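PDB 3GTZ: putative translation initiation inhibitor from Salmonella typhimurium, which is of unknown function but belongs to the RutC (YjgF-like) family and was named as a possible inhibitor of translation initiation. Local coordinates for residues N22-D36 with N103-V116. Sequence-based numbering, arbitrary orientation.
Sequences NTLWYTGVPENLDAD and NPKYKVEIKIVAAV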
# COMPACT_ATOMS: atom_id res chain seq x y z
N ASN A 22 -1.57 17.56 4.22
CA ASN A 22 -2.92 17.32 4.74
C ASN A 22 -3.33 15.86 4.72
O ASN A 22 -4.52 15.55 4.62
CB ASN A 22 -3.94 18.20 4.01
CG ASN A 22 -3.50 19.66 3.94
OD1 ASN A 22 -3.23 20.19 2.87
ND2 ASN A 22 -3.33 20.27 5.09
N THR A 23 -2.33 14.98 4.83
CA THR A 23 -2.52 13.55 4.75
C THR A 23 -1.69 12.91 5.84
O THR A 23 -0.66 13.41 6.21
CB THR A 23 -2.07 13.04 3.39
OG1 THR A 23 -2.61 13.89 2.36
CG2 THR A 23 -2.51 11.62 3.17
N LEU A 24 -2.18 11.81 6.37
CA LEU A 24 -1.63 11.18 7.55
C LEU A 24 -1.53 9.70 7.22
O LEU A 24 -2.49 9.11 6.67
CB LEU A 24 -2.56 11.38 8.75
CG LEU A 24 -2.17 10.69 10.07
CD1 LEU A 24 -2.77 11.40 11.35
CD2 LEU A 24 -2.54 9.22 10.04
N TRP A 25 -0.39 9.12 7.55
CA TRP A 25 -0.11 7.71 7.29
C TRP A 25 0.22 7.07 8.62
O TRP A 25 0.91 7.69 9.47
CB TRP A 25 1.11 7.57 6.43
CG TRP A 25 0.96 7.86 5.00
CD1 TRP A 25 0.79 6.94 3.99
CD2 TRP A 25 1.09 9.13 4.36
NE1 TRP A 25 0.74 7.56 2.78
CE2 TRP A 25 0.93 8.91 2.96
CE3 TRP A 25 1.30 10.42 4.82
CZ2 TRP A 25 0.99 9.95 2.02
CZ3 TRP A 25 1.32 11.49 3.87
CH2 TRP A 25 1.18 11.23 2.50
N TYR A 26 -0.21 5.82 8.79
CA TYR A 26 -0.07 5.10 10.04
C TYR A 26 -0.34 3.64 9.83
O TYR A 26 -1.17 3.30 9.02
CB TYR A 26 -1.12 5.62 11.03
CG TYR A 26 -1.19 4.87 12.34
CD1 TYR A 26 -0.16 4.99 13.28
CD2 TYR A 26 -2.28 4.06 12.65
CE1 TYR A 26 -0.21 4.33 14.50
CE2 TYR A 26 -2.33 3.36 13.87
CZ TYR A 26 -1.30 3.52 14.80
OH TYR A 26 -1.34 2.87 16.03
N THR A 27 0.30 2.80 10.62
CA THR A 27 0.09 1.37 10.59
C THR A 27 -0.22 0.90 12.00
O THR A 27 0.58 1.08 12.90
CB THR A 27 1.35 0.63 10.05
OG1 THR A 27 1.36 0.67 8.61
CG2 THR A 27 1.35 -0.86 10.52
N GLY A 28 -1.38 0.29 12.22
CA GLY A 28 -1.70 -0.15 13.55
C GLY A 28 -1.33 -1.60 13.70
O GLY A 28 -1.57 -2.41 12.82
N VAL A 29 -0.71 -1.91 14.83
CA VAL A 29 -0.34 -3.26 15.16
C VAL A 29 -0.89 -3.59 16.54
O VAL A 29 -1.11 -2.69 17.36
CB VAL A 29 1.19 -3.45 15.11
CG1 VAL A 29 1.75 -2.82 13.84
CG2 VAL A 29 1.85 -2.84 16.32
N PRO A 30 -1.16 -4.89 16.81
CA PRO A 30 -1.78 -5.26 18.08
C PRO A 30 -0.94 -5.01 19.36
O PRO A 30 0.29 -5.00 19.32
CB PRO A 30 -2.06 -6.75 17.89
CG PRO A 30 -2.01 -6.98 16.42
CD PRO A 30 -0.97 -6.06 15.94
N GLU A 31 -1.63 -4.78 20.48
CA GLU A 31 -0.98 -4.60 21.78
C GLU A 31 -0.91 -5.92 22.56
O GLU A 31 0.14 -6.29 23.05
CB GLU A 31 -1.69 -3.53 22.61
CG GLU A 31 -1.10 -2.12 22.44
CD GLU A 31 -2.07 -0.98 22.87
OE1 GLU A 31 -3.21 -1.29 23.32
OE2 GLU A 31 -1.67 0.21 22.74
N ASN A 32 -2.03 -6.63 22.65
CA ASN A 32 -2.11 -7.89 23.38
C ASN A 32 -1.81 -9.05 22.45
O ASN A 32 -2.63 -9.42 21.61
CB ASN A 32 -3.51 -8.05 24.00
CG ASN A 32 -3.61 -9.19 25.06
OD1 ASN A 32 -2.64 -9.93 25.35
ND2 ASN A 32 -4.81 -9.31 25.65
N LEU A 33 -0.63 -9.63 22.61
CA LEU A 33 -0.12 -10.64 21.70
C LEU A 33 -0.82 -11.98 21.86
O LEU A 33 -0.92 -12.75 20.89
CB LEU A 33 1.41 -10.80 21.84
CG LEU A 33 2.31 -9.61 21.48
CD1 LEU A 33 3.81 -9.94 21.79
CD2 LEU A 33 2.12 -9.11 20.02
N ASP A 34 -1.32 -12.26 23.06
CA ASP A 34 -2.11 -13.49 23.31
C ASP A 34 -3.63 -13.37 22.99
O ASP A 34 -4.37 -14.36 23.04
CB ASP A 34 -1.91 -13.94 24.76
CG ASP A 34 -0.43 -14.07 25.13
OD1 ASP A 34 0.35 -14.67 24.31
OD2 ASP A 34 -0.04 -13.57 26.21
N ALA A 35 -4.09 -12.17 22.64
CA ALA A 35 -5.49 -12.01 22.28
C ALA A 35 -5.75 -12.65 20.92
O ALA A 35 -4.84 -12.74 20.09
CB ALA A 35 -5.86 -10.55 22.27
N ASP A 36 -6.98 -13.11 20.73
CA ASP A 36 -7.49 -13.57 19.48
C ASP A 36 -7.67 -12.43 18.46
O ASP A 36 -7.44 -11.27 18.78
CB ASP A 36 -8.81 -14.34 19.70
CG ASP A 36 -9.97 -13.44 20.25
OD1 ASP A 36 -10.97 -14.01 20.77
OD2 ASP A 36 -9.89 -12.18 20.18
N ASN A 103 5.56 -10.42 13.51
CA ASN A 103 5.48 -11.10 14.81
C ASN A 103 4.51 -12.24 14.66
O ASN A 103 3.42 -12.03 14.15
CB ASN A 103 5.03 -10.13 15.91
CG ASN A 103 5.25 -10.67 17.35
OD1 ASN A 103 4.84 -11.78 17.70
ND2 ASN A 103 5.87 -9.84 18.19
N PRO A 104 4.89 -13.47 15.06
CA PRO A 104 4.01 -14.62 14.83
C PRO A 104 2.76 -14.69 15.75
O PRO A 104 1.87 -15.51 15.51
CB PRO A 104 4.93 -15.83 15.05
CG PRO A 104 6.06 -15.33 15.91
CD PRO A 104 6.17 -13.85 15.69
N LYS A 105 2.72 -13.83 16.76
CA LYS A 105 1.55 -13.63 17.60
C LYS A 105 0.54 -12.60 17.05
O LYS A 105 -0.53 -12.40 17.66
CB LYS A 105 2.01 -13.14 18.98
CG LYS A 105 1.83 -14.12 20.10
CD LYS A 105 3.09 -14.86 20.49
CE LYS A 105 2.87 -15.62 21.82
NZ LYS A 105 2.44 -14.68 22.93
N TYR A 106 0.86 -11.91 15.94
CA TYR A 106 -0.04 -10.91 15.35
C TYR A 106 -1.06 -11.60 14.49
O TYR A 106 -0.68 -12.26 13.52
CB TYR A 106 0.69 -9.93 14.43
CG TYR A 106 1.61 -8.91 15.06
CD1 TYR A 106 1.57 -8.63 16.42
CD2 TYR A 106 2.51 -8.21 14.26
CE1 TYR A 106 2.44 -7.67 16.98
CE2 TYR A 106 3.37 -7.26 14.81
CZ TYR A 106 3.33 -6.99 16.16
OH TYR A 106 4.18 -6.04 16.69
N LYS A 107 -2.35 -11.43 14.78
CA LYS A 107 -3.35 -12.03 13.88
C LYS A 107 -3.71 -11.00 12.80
O LYS A 107 -4.16 -11.35 11.72
CB LYS A 107 -4.60 -12.58 14.63
CG LYS A 107 -4.42 -13.07 16.08
CD LYS A 107 -3.55 -14.26 16.28
CE LYS A 107 -3.53 -14.76 17.76
NZ LYS A 107 -2.59 -14.09 18.78
N VAL A 108 -3.47 -9.72 13.08
CA VAL A 108 -3.93 -8.63 12.22
C VAL A 108 -2.95 -7.45 12.28
O VAL A 108 -2.22 -7.28 13.26
CB VAL A 108 -5.34 -8.17 12.61
CG1 VAL A 108 -5.38 -7.76 14.06
CG2 VAL A 108 -5.79 -7.04 11.76
N GLU A 109 -2.94 -6.66 11.21
CA GLU A 109 -2.22 -5.40 11.15
C GLU A 109 -3.01 -4.49 10.19
O GLU A 109 -3.68 -4.99 9.28
CB GLU A 109 -0.83 -5.72 10.65
CG GLU A 109 0.16 -4.64 10.58
CD GLU A 109 1.57 -5.22 10.36
OE1 GLU A 109 2.28 -4.75 9.43
OE2 GLU A 109 1.94 -6.18 11.10
N ILE A 110 -2.99 -3.18 10.39
CA ILE A 110 -3.90 -2.31 9.63
C ILE A 110 -3.24 -0.99 9.20
O ILE A 110 -2.89 -0.18 10.05
CB ILE A 110 -5.18 -1.97 10.44
CG1 ILE A 110 -5.91 -3.25 10.90
CG2 ILE A 110 -6.10 -1.12 9.60
CD1 ILE A 110 -7.17 -2.98 11.73
N LYS A 111 -3.08 -0.78 7.91
CA LYS A 111 -2.47 0.45 7.44
C LYS A 111 -3.57 1.39 6.97
O LYS A 111 -4.54 0.99 6.33
CB LYS A 111 -1.34 0.16 6.39
CG LYS A 111 -1.52 0.71 5.03
CD LYS A 111 -0.29 0.45 4.09
CE LYS A 111 0.01 1.68 3.15
NZ LYS A 111 -1.22 2.35 2.44
N ILE A 112 -3.36 2.65 7.27
CA ILE A 112 -4.37 3.71 7.21
C ILE A 112 -3.74 4.91 6.53
O ILE A 112 -2.63 5.28 6.88
CB ILE A 112 -4.73 4.06 8.67
CG1 ILE A 112 -5.69 2.99 9.19
CG2 ILE A 112 -5.22 5.44 8.87
CD1 ILE A 112 -6.79 2.70 8.28
N VAL A 113 -4.40 5.43 5.50
CA VAL A 113 -4.15 6.80 5.03
C VAL A 113 -5.41 7.60 5.35
O VAL A 113 -6.48 7.13 5.06
CB VAL A 113 -3.95 6.85 3.51
CG1 VAL A 113 -3.44 8.20 3.10
CG2 VAL A 113 -3.02 5.74 3.03
N ALA A 114 -5.26 8.78 5.95
CA ALA A 114 -6.38 9.61 6.41
C ALA A 114 -6.16 11.09 6.07
O ALA A 114 -5.01 11.49 5.81
CB ALA A 114 -6.53 9.47 7.94
N ALA A 115 -7.23 11.89 6.11
CA ALA A 115 -7.15 13.35 5.90
C ALA A 115 -6.98 14.00 7.26
O ALA A 115 -7.57 13.55 8.24
CB ALA A 115 -8.37 13.89 5.22
N VAL A 116 -6.18 15.05 7.32
CA VAL A 116 -5.86 15.67 8.59
C VAL A 116 -5.80 17.20 8.43
O VAL A 116 -5.35 17.67 7.39
CB VAL A 116 -4.54 15.16 9.15
CG1 VAL A 116 -3.44 15.47 8.19
CG2 VAL A 116 -4.26 15.84 10.49
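Lys-107 reaches across to residues 33-36, where its NZ donates a hydrogen bond to Ala-35 O (2.9 Å), while NZ also bonds Lys-105 O of its own segment. Bends at chi2 and chi4 (-65° and -83°) curl the chain so that one ammonium ties two loop carbonyls together; Gln-40 of helix 37-54 also bonds Lys-105 O and Lys-107 N. Lys-105 NZ forms a salt bridge with Asp-34, meeting OD1 on its syn side, somewhat out of the carboxylate plane. The turn from Asn-103 to Tyr-106 starts with an Asx turn, Asn-103 OD1 accepting from Lys-105 N. Asn-103 CB lies over the centre of one face of the Tyr-106 ring; on the other, toward the rim, Pro-30 CD makes a CH-pi contact, and Leu-33 CD2 touches the edge. Antiparallel strands 23-28 and 108-115 exchange backbone bonds in both directions at Leu-24/Ala-114, Tyr-26/Ile-112 and Gly-28/Ile-110. On its other edge strand 108-115 bonds strand 62-69 through the backbones of Glu-109, Lys-111 and Val-113. Asn-22 O accepts from Val-116 N (3.2 Å) and Tyr-20 OH of a neighbouring subunit. Backbone pairing thus joins adjacent inner strands of the YjgF-like mixed sheet, helix 37-54 packing on its Tyr-26 face, whereas lysine side chains fasten the loops where regular pairing has ended.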